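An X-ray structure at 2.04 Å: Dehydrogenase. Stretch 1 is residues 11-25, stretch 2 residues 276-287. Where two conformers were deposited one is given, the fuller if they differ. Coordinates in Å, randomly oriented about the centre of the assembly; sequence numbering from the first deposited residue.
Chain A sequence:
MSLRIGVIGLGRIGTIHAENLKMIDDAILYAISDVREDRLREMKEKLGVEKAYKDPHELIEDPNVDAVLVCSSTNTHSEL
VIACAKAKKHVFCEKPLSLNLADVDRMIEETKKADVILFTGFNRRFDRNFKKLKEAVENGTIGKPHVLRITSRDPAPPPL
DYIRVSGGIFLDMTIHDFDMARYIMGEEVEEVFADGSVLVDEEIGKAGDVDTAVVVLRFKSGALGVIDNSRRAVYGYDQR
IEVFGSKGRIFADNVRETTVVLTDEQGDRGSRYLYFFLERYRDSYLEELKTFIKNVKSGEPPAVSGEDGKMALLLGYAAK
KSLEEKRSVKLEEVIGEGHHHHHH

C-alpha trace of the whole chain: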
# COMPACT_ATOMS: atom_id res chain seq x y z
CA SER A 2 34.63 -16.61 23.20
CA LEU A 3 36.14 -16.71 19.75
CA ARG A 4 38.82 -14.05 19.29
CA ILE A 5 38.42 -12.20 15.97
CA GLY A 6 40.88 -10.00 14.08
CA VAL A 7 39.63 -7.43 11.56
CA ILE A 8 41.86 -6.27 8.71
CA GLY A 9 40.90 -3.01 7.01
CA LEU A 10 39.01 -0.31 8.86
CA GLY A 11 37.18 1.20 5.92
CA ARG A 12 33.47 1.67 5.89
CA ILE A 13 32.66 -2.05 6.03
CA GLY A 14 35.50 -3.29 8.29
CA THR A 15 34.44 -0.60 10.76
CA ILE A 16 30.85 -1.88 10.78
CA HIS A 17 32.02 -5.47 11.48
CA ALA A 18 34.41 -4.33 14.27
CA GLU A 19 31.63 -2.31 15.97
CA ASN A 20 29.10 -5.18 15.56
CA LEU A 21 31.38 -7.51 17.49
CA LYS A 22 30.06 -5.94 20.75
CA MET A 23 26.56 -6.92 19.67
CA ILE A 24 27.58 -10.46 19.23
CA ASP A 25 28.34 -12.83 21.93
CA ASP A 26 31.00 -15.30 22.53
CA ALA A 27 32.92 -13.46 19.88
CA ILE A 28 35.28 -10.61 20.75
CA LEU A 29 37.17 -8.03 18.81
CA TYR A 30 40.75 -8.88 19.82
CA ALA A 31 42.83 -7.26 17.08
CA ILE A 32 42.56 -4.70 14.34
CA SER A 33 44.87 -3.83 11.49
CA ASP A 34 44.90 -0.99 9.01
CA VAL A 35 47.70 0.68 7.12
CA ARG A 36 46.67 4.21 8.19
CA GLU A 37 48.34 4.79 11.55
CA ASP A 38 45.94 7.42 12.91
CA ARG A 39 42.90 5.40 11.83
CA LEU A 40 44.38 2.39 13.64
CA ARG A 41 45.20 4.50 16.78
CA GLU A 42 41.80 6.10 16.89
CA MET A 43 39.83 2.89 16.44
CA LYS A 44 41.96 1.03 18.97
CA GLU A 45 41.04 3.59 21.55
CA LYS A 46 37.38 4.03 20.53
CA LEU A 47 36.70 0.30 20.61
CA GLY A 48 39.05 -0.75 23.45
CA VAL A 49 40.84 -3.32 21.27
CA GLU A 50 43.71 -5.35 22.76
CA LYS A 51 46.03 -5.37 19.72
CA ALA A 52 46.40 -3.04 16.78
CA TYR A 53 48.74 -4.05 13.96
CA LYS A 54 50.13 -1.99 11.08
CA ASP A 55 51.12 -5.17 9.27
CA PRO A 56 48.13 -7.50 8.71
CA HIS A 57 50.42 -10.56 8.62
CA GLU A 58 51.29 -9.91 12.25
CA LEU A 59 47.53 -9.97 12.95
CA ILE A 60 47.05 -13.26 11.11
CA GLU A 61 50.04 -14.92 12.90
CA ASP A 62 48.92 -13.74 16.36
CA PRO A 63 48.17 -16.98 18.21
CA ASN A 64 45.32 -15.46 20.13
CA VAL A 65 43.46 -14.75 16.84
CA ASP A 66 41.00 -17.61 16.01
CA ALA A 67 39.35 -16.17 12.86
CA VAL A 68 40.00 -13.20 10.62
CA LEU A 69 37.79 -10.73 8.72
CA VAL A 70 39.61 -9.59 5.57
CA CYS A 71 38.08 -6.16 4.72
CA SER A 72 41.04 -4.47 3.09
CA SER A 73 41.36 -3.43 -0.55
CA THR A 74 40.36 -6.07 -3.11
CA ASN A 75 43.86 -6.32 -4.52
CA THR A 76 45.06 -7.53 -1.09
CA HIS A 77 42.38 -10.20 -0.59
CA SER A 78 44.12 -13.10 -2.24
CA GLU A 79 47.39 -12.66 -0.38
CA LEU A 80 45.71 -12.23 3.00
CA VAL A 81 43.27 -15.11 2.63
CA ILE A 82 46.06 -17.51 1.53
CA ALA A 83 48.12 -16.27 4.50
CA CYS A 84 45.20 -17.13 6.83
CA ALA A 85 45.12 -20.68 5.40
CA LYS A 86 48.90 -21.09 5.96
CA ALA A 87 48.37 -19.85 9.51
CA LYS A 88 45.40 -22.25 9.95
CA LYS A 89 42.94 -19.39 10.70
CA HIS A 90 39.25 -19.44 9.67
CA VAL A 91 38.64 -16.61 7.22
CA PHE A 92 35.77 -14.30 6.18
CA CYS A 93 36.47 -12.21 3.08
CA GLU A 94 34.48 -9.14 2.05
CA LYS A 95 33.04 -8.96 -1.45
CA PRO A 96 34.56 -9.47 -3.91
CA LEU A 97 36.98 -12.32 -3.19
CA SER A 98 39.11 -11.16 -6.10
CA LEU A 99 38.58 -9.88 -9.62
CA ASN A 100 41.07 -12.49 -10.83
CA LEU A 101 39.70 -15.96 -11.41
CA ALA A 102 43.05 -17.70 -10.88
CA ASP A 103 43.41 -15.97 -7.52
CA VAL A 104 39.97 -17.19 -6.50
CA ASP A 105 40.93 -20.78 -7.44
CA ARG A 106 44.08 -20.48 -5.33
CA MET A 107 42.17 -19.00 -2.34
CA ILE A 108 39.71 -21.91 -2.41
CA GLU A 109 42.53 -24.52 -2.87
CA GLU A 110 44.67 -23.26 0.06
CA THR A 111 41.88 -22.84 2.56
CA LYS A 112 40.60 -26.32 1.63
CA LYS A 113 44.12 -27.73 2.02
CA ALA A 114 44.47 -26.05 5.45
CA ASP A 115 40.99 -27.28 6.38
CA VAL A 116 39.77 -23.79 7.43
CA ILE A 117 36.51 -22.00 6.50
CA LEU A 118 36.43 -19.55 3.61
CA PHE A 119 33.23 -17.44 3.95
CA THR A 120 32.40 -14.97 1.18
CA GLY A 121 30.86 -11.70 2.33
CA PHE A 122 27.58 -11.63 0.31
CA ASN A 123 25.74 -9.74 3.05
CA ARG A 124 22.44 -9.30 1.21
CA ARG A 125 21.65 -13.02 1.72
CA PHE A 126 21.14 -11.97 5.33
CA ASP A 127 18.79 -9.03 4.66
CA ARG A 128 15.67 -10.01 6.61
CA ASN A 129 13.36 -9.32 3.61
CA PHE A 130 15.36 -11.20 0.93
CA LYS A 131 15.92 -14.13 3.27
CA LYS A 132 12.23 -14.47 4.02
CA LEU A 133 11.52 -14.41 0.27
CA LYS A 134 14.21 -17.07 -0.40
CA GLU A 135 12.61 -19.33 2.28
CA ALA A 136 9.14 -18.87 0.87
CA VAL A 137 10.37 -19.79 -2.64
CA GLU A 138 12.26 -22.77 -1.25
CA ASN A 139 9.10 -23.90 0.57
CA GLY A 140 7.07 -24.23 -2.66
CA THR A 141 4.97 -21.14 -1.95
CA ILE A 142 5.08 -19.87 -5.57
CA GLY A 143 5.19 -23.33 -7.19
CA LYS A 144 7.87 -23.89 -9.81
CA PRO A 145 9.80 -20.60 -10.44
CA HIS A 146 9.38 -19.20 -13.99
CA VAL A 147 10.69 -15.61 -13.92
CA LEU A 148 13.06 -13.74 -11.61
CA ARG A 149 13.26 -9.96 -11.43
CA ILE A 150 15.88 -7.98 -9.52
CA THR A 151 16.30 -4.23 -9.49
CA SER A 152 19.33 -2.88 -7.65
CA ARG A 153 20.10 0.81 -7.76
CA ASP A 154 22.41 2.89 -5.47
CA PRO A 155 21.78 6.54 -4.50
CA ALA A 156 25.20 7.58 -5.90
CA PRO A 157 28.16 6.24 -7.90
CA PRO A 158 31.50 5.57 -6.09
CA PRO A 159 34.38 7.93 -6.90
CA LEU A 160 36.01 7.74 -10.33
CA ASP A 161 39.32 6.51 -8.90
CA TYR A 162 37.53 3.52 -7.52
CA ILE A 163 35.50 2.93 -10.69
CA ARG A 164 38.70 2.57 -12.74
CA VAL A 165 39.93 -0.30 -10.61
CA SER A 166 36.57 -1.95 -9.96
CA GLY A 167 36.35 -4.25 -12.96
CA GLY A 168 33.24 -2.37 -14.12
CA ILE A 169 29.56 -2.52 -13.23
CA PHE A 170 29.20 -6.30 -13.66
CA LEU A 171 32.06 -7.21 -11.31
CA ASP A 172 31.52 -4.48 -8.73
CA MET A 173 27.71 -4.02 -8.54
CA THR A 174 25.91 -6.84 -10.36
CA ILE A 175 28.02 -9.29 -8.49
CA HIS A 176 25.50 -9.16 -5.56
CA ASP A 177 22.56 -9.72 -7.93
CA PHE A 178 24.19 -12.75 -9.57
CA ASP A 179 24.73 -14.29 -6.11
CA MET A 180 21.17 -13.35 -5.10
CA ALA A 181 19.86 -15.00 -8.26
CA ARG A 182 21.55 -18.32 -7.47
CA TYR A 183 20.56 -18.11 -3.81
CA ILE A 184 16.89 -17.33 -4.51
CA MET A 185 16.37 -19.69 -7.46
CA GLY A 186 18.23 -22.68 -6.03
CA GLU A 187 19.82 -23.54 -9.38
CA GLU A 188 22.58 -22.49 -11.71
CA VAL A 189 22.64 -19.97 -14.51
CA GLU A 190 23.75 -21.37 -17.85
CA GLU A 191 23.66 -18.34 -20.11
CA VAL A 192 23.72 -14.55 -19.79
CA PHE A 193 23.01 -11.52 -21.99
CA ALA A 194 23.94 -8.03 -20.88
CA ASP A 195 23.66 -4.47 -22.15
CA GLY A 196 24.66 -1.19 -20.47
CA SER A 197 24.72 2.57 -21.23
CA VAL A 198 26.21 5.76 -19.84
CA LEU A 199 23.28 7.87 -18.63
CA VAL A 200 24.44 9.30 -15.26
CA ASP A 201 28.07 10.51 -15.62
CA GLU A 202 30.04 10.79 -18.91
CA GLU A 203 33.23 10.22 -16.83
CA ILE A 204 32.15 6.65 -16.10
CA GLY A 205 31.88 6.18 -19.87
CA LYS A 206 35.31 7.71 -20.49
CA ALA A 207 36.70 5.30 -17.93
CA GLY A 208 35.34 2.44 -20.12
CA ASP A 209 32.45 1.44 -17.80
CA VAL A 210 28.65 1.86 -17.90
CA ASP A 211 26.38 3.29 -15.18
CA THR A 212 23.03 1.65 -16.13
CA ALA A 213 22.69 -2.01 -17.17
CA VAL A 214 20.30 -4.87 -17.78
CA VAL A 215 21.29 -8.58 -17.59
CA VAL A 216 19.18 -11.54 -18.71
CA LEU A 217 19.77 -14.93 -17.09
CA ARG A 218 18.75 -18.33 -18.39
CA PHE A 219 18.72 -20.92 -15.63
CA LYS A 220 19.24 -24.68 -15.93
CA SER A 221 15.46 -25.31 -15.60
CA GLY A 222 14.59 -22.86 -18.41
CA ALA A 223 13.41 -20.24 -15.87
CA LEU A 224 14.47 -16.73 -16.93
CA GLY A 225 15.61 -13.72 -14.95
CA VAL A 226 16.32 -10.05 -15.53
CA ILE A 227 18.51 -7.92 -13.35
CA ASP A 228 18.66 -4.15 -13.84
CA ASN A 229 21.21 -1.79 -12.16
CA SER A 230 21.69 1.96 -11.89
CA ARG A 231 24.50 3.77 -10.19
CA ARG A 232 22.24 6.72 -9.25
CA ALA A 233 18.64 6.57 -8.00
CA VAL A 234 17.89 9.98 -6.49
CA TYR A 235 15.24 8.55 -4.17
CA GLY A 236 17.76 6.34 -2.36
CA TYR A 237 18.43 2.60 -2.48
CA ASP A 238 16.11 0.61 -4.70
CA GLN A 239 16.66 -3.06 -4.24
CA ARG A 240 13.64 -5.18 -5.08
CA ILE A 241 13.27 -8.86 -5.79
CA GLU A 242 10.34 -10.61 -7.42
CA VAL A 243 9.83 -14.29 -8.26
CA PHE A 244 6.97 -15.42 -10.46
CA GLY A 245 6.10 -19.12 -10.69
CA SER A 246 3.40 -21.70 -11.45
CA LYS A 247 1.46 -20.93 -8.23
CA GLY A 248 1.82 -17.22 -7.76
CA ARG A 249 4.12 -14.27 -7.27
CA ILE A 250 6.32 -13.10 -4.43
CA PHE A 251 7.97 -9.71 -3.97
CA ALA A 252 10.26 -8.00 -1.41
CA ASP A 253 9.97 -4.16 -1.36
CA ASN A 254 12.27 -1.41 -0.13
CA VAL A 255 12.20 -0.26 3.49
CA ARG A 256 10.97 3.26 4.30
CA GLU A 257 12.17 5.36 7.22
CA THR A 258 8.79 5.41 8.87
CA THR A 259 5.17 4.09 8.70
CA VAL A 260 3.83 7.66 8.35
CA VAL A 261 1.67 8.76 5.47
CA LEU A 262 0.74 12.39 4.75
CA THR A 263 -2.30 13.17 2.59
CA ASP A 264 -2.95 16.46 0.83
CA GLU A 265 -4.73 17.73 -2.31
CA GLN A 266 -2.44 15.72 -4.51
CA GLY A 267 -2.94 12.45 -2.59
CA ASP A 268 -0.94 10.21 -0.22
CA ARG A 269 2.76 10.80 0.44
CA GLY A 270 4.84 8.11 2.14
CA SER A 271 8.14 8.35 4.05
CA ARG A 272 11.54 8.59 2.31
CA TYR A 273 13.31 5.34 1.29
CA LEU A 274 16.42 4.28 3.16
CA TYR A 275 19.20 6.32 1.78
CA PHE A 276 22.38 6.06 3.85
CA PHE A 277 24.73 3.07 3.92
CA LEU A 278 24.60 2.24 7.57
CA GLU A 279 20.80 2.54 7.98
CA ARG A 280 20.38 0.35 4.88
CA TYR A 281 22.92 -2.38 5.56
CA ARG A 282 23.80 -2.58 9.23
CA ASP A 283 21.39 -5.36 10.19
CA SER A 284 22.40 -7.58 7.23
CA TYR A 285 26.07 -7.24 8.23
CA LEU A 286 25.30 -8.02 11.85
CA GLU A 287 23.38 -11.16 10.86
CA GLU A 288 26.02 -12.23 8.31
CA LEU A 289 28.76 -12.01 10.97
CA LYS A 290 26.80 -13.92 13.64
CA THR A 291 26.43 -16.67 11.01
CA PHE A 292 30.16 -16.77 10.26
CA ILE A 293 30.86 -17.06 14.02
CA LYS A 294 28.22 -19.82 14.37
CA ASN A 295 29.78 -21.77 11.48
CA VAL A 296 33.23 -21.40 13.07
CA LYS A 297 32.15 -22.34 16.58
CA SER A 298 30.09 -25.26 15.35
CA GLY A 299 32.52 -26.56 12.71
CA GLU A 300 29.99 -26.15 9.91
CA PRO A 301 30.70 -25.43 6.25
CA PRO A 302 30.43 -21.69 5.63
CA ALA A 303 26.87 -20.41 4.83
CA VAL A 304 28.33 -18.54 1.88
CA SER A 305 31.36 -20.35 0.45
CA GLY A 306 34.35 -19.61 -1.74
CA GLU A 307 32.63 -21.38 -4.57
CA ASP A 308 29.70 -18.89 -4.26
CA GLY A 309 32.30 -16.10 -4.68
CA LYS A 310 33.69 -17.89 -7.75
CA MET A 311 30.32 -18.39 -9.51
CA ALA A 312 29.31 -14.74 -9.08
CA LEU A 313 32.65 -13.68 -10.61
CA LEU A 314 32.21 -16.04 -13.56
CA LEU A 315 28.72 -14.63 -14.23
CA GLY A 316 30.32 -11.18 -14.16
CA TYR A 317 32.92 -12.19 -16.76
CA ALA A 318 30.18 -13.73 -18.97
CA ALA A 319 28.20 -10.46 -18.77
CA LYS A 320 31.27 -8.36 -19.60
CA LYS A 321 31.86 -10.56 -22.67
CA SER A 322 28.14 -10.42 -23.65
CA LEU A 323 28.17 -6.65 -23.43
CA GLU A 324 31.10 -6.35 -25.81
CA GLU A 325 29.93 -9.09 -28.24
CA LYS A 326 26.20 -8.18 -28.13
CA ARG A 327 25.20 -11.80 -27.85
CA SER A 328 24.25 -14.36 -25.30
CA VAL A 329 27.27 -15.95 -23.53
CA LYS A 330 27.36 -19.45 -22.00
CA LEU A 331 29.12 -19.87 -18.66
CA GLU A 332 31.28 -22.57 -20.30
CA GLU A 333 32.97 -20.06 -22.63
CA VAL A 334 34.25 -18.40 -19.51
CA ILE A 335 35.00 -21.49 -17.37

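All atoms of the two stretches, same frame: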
# COMPACT_ATOMS: atom_id res chain seq x y z
N GLY A 11 37.93 0.35 6.81
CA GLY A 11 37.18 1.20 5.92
C GLY A 11 35.74 1.15 6.41
O GLY A 11 35.44 0.74 7.52
N ARG A 12 34.85 1.55 5.53
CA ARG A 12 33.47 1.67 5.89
C ARG A 12 32.96 0.33 6.38
O ARG A 12 32.26 0.26 7.39
CB ARG A 12 32.71 2.07 4.64
CG ARG A 12 31.26 2.30 4.88
CD ARG A 12 30.60 2.22 3.54
NE ARG A 12 30.30 3.50 2.97
CZ ARG A 12 29.89 3.67 1.72
NH1 ARG A 12 29.82 2.63 0.88
NH2 ARG A 12 29.60 4.88 1.29
N ILE A 13 33.25 -0.73 5.66
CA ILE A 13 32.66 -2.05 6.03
C ILE A 13 33.40 -2.77 7.17
O ILE A 13 32.75 -3.35 8.07
CB ILE A 13 32.50 -2.96 4.79
CG1 ILE A 13 31.45 -2.33 3.84
CG2 ILE A 13 32.05 -4.39 5.19
CD1 ILE A 13 31.35 -3.04 2.51
N GLY A 14 34.73 -2.76 7.15
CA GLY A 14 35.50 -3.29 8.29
C GLY A 14 35.11 -2.62 9.59
O GLY A 14 35.02 -3.26 10.64
N THR A 15 34.88 -1.31 9.56
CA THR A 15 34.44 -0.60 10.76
C THR A 15 33.09 -1.09 11.30
O THR A 15 32.94 -1.33 12.50
CB THR A 15 34.39 0.92 10.52
OG1 THR A 15 35.71 1.37 10.15
CG2 THR A 15 33.90 1.66 11.78
N ILE A 16 32.11 -1.26 10.42
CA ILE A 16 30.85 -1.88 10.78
C ILE A 16 31.03 -3.22 11.46
O ILE A 16 30.44 -3.48 12.52
CB ILE A 16 29.92 -1.98 9.55
CG1 ILE A 16 29.46 -0.57 9.15
CG2 ILE A 16 28.69 -2.90 9.85
CD1 ILE A 16 28.77 -0.48 7.76
N HIS A 17 31.82 -4.12 10.87
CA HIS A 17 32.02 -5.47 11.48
C HIS A 17 32.65 -5.34 12.89
O HIS A 17 32.20 -6.00 13.86
CB HIS A 17 32.92 -6.33 10.57
CG HIS A 17 32.26 -6.79 9.31
ND1 HIS A 17 31.04 -7.45 9.31
CD2 HIS A 17 32.67 -6.75 8.02
CE1 HIS A 17 30.73 -7.77 8.06
NE2 HIS A 17 31.70 -7.36 7.26
N ALA A 18 33.68 -4.50 13.00
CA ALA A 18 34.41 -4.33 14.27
C ALA A 18 33.48 -3.82 15.38
O ALA A 18 33.55 -4.28 16.51
CB ALA A 18 35.56 -3.33 14.09
N GLU A 19 32.62 -2.85 15.03
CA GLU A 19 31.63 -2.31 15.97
C GLU A 19 30.55 -3.34 16.31
O GLU A 19 30.17 -3.45 17.48
CB GLU A 19 31.04 -0.98 15.46
CG GLU A 19 32.08 0.18 15.64
CD GLU A 19 31.73 1.45 14.87
OE1 GLU A 19 30.64 1.51 14.25
OE2 GLU A 19 32.57 2.39 14.88
N ASN A 20 30.11 -4.13 15.33
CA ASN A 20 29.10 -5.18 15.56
C ASN A 20 29.57 -6.28 16.51
O ASN A 20 28.76 -6.94 17.15
CB ASN A 20 28.62 -5.83 14.24
CG ASN A 20 27.59 -4.95 13.48
OD1 ASN A 20 27.07 -4.00 14.02
ND2 ASN A 20 27.30 -5.30 12.24
N LEU A 21 30.87 -6.49 16.60
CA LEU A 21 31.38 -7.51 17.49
C LEU A 21 30.96 -7.36 18.96
O LEU A 21 30.85 -8.34 19.66
CB LEU A 21 32.88 -7.73 17.31
CG LEU A 21 33.08 -8.63 16.06
CD1 LEU A 21 34.48 -8.52 15.47
CD2 LEU A 21 32.72 -10.09 16.33
N LYS A 22 30.65 -6.14 19.42
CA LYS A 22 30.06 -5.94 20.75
C LYS A 22 28.62 -6.45 20.85
O LYS A 22 28.10 -6.69 21.93
CB LYS A 22 30.07 -4.47 21.11
CG LYS A 22 31.44 -3.85 20.94
CD LYS A 22 32.21 -4.48 19.79
CE LYS A 22 33.39 -3.62 19.45
NZ LYS A 22 34.02 -3.10 20.70
N MET A 23 27.98 -6.62 19.71
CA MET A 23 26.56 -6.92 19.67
C MET A 23 26.44 -8.41 19.57
O MET A 23 25.34 -8.97 19.53
CB MET A 23 25.96 -6.33 18.39
CG MET A 23 24.60 -5.72 18.53
SD MET A 23 24.77 -4.01 19.04
CE MET A 23 25.54 -4.23 20.65
N ILE A 24 27.59 -9.06 19.48
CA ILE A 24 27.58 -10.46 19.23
C ILE A 24 28.22 -11.11 20.41
O ILE A 24 29.21 -10.62 20.95
CB ILE A 24 28.37 -10.83 17.99
CG1 ILE A 24 27.85 -10.02 16.79
CG2 ILE A 24 28.24 -12.32 17.75
CD1 ILE A 24 28.48 -10.40 15.49
N ASP A 25 27.65 -12.21 20.85
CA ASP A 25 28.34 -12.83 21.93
C ASP A 25 29.03 -14.14 21.76
O ASP A 25 28.80 -14.89 20.79
CB ASP A 25 27.63 -12.66 23.27
CG ASP A 25 28.09 -11.41 23.99
OD1 ASP A 25 28.49 -11.52 25.17
OD2 ASP A 25 28.12 -10.33 23.33
N PHE A 276 20.98 6.15 3.45
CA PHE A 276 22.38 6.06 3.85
C PHE A 276 22.84 4.62 4.04
O PHE A 276 22.03 3.71 4.28
CB PHE A 276 22.68 6.94 5.07
CG PHE A 276 22.22 8.36 4.91
CD1 PHE A 276 23.04 9.30 4.32
CD2 PHE A 276 20.93 8.73 5.31
CE1 PHE A 276 22.61 10.60 4.15
CE2 PHE A 276 20.48 10.03 5.14
CZ PHE A 276 21.33 10.97 4.55
N PHE A 277 24.15 4.42 3.93
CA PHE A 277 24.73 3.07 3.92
C PHE A 277 24.48 2.27 5.18
O PHE A 277 24.07 1.10 5.17
CB PHE A 277 26.24 3.19 3.68
CG PHE A 277 26.91 1.88 3.42
CD1 PHE A 277 27.07 1.42 2.12
CD2 PHE A 277 27.44 1.15 4.48
CE1 PHE A 277 27.75 0.20 1.86
CE2 PHE A 277 28.10 -0.05 4.25
CZ PHE A 277 28.26 -0.54 2.95
N LEU A 278 24.73 2.90 6.31
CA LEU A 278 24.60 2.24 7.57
C LEU A 278 23.13 1.90 7.86
O LEU A 278 22.83 0.80 8.29
CB LEU A 278 25.22 3.10 8.69
CG LEU A 278 25.20 2.46 10.09
CD1 LEU A 278 26.13 1.22 10.14
CD2 LEU A 278 25.61 3.48 11.16
N GLU A 279 22.20 2.84 7.65
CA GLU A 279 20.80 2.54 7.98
C GLU A 279 20.29 1.44 7.06
O GLU A 279 19.50 0.61 7.46
CB GLU A 279 19.91 3.78 7.85
CG GLU A 279 19.74 4.27 6.43
CD GLU A 279 18.83 5.51 6.32
OE1 GLU A 279 18.19 5.89 7.32
OE2 GLU A 279 18.76 6.15 5.25
N ARG A 280 20.77 1.41 5.83
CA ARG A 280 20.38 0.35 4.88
C ARG A 280 20.93 -1.04 5.26
O ARG A 280 20.20 -2.06 5.23
CB ARG A 280 20.78 0.70 3.43
CG ARG A 280 20.61 -0.47 2.42
CD ARG A 280 19.11 -0.74 2.22
NE ARG A 280 18.82 -1.88 1.35
CZ ARG A 280 18.89 -3.17 1.71
NH1 ARG A 280 19.31 -3.51 2.93
NH2 ARG A 280 18.59 -4.13 0.83
N TYR A 281 22.22 -1.10 5.59
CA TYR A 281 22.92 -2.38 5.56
C TYR A 281 23.33 -2.97 6.90
O TYR A 281 23.77 -4.13 6.99
CB TYR A 281 24.20 -2.27 4.70
CG TYR A 281 23.98 -2.22 3.18
CD1 TYR A 281 24.47 -1.17 2.44
CD2 TYR A 281 23.30 -3.25 2.51
CE1 TYR A 281 24.33 -1.13 1.07
CE2 TYR A 281 23.14 -3.23 1.14
CZ TYR A 281 23.67 -2.16 0.42
OH TYR A 281 23.51 -2.10 -0.93
N ARG A 282 23.23 -2.17 7.95
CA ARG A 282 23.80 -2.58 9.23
C ARG A 282 23.27 -3.91 9.76
O ARG A 282 24.05 -4.75 10.25
CB ARG A 282 23.60 -1.47 10.27
CG ARG A 282 23.66 -1.93 11.72
CD ARG A 282 25.07 -1.98 12.25
NE ARG A 282 25.61 -0.65 12.58
CZ ARG A 282 26.89 -0.42 12.90
NH1 ARG A 282 27.78 -1.41 12.94
NH2 ARG A 282 27.30 0.82 13.18
N ASP A 283 21.95 -4.12 9.68
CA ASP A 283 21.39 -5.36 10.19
C ASP A 283 21.81 -6.58 9.39
O ASP A 283 22.02 -7.65 9.96
CB ASP A 283 19.86 -5.34 10.26
CG ASP A 283 19.30 -6.62 10.86
OD1 ASP A 283 19.73 -6.99 11.99
OD2 ASP A 283 18.44 -7.29 10.20
N SER A 284 21.94 -6.44 8.06
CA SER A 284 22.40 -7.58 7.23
C SER A 284 23.86 -7.92 7.54
O SER A 284 24.23 -9.08 7.60
CB SER A 284 22.24 -7.28 5.72
OG SER A 284 23.17 -6.32 5.26
N TYR A 285 24.70 -6.92 7.80
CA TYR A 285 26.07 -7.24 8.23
C TYR A 285 26.11 -7.91 9.60
O TYR A 285 26.90 -8.86 9.83
CB TYR A 285 26.95 -5.98 8.22
CG TYR A 285 27.33 -5.51 6.85
CD1 TYR A 285 28.04 -6.33 5.99
CD2 TYR A 285 27.02 -4.22 6.44
CE1 TYR A 285 28.42 -5.90 4.71
CE2 TYR A 285 27.39 -3.76 5.18
CZ TYR A 285 28.10 -4.60 4.33
OH TYR A 285 28.43 -4.14 3.08
N LEU A 286 25.30 -7.43 10.53
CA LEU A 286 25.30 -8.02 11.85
C LEU A 286 24.93 -9.50 11.72
O LEU A 286 25.57 -10.36 12.32
CB LEU A 286 24.25 -7.33 12.73
CG LEU A 286 24.08 -8.03 14.07
CD1 LEU A 286 25.36 -7.89 14.95
CD2 LEU A 286 22.84 -7.49 14.82
N GLU A 287 23.87 -9.78 10.97
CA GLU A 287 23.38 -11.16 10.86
C GLU A 287 24.34 -12.08 10.09
O GLU A 287 24.47 -13.30 10.39
CB GLU A 287 22.04 -11.15 10.15
CG GLU A 287 21.41 -12.53 10.03
CD GLU A 287 20.75 -13.01 11.35
OE1 GLU A 287 20.79 -12.27 12.39
OE2 GLU A 287 20.21 -14.14 11.32
O HOH W 1 28.88 -7.20 11.07

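Two helices meet here, and no two touching residues are closer than 261 apart in sequence: 12-20, with G11 at its N-cap, and 277-287, capped by F276 and continuing beyond the stretch. Their axes approach to 9.8 Å and cross at -59°, so the contact is oblique, and the nearest CA pairs shift along it from I16 and R282 (7.3 Å between CA atoms) through H17 and Y285 (7.0 Å) to N20 and L286 (6.0 Å). Together the stretches bury 683 Å², and F277, Y285 and L286 contribute the largest shares, 89, 89 and 86 Å².

F277 anchors the end near the start of both helices. The guanidinium of R12 lies flat on its ring, with centres 4.1 Å apart and planes at 24°. R12 CZ stands 4.0 Å from the F277 ring centroid and 28° off the normal, the geometry of a cation-pi contact, while R12 CD sits 3.4 Å from the same centroid and only 11° off the normal, placing its C-H groups over the pi cloud. The ring edge is used separately: I16 CD1 lies near the ring plane, 3.6 Å from F277 CE2. I13 CG1 adds a further apolar contact, 3.8 Å from F277 CZ.

Y285 fills the middle. Its CB is 3.9 Å from I16 CG2, and its CE1 is 4.0 Å from I13 CG2. I16 is a knob seated among F277, L278, R282 and Y285. The H17 and Y285 rings meet obliquely, their centroids 5.3 Å apart and planes at 81°. A water reinforces this region: it lies 2.8 Å from H17 ND1, accepts from N20 ND2 at 2.7 Å, and donates a weak hydrogen bond to Y285 O at 2.9 Å, linking the first helix to a backbone carbonyl of the second.

L286 closes the other end. Its CB points sideways, but the t, p rotamer brings CD1 to 3.8 Å from both M23 CB and I24 CG1, so the apolar contact carries on to M23 and I24. N20 ND2 is 3.4 Å from L286 N, but both are donors and no hydrogen bond joins them.

The direct polar link comes from R282. R282 NH1 donates to N20 OD1 at 2.9 Å with an N-H...acceptor angle of 130°, and R282 NH2 forms a salt bridge with E19 OE1 at 3.6 Å, the carboxylate oxygen lying near the guanidinium plane. I16 CG1 lies over one face of that guanidinium.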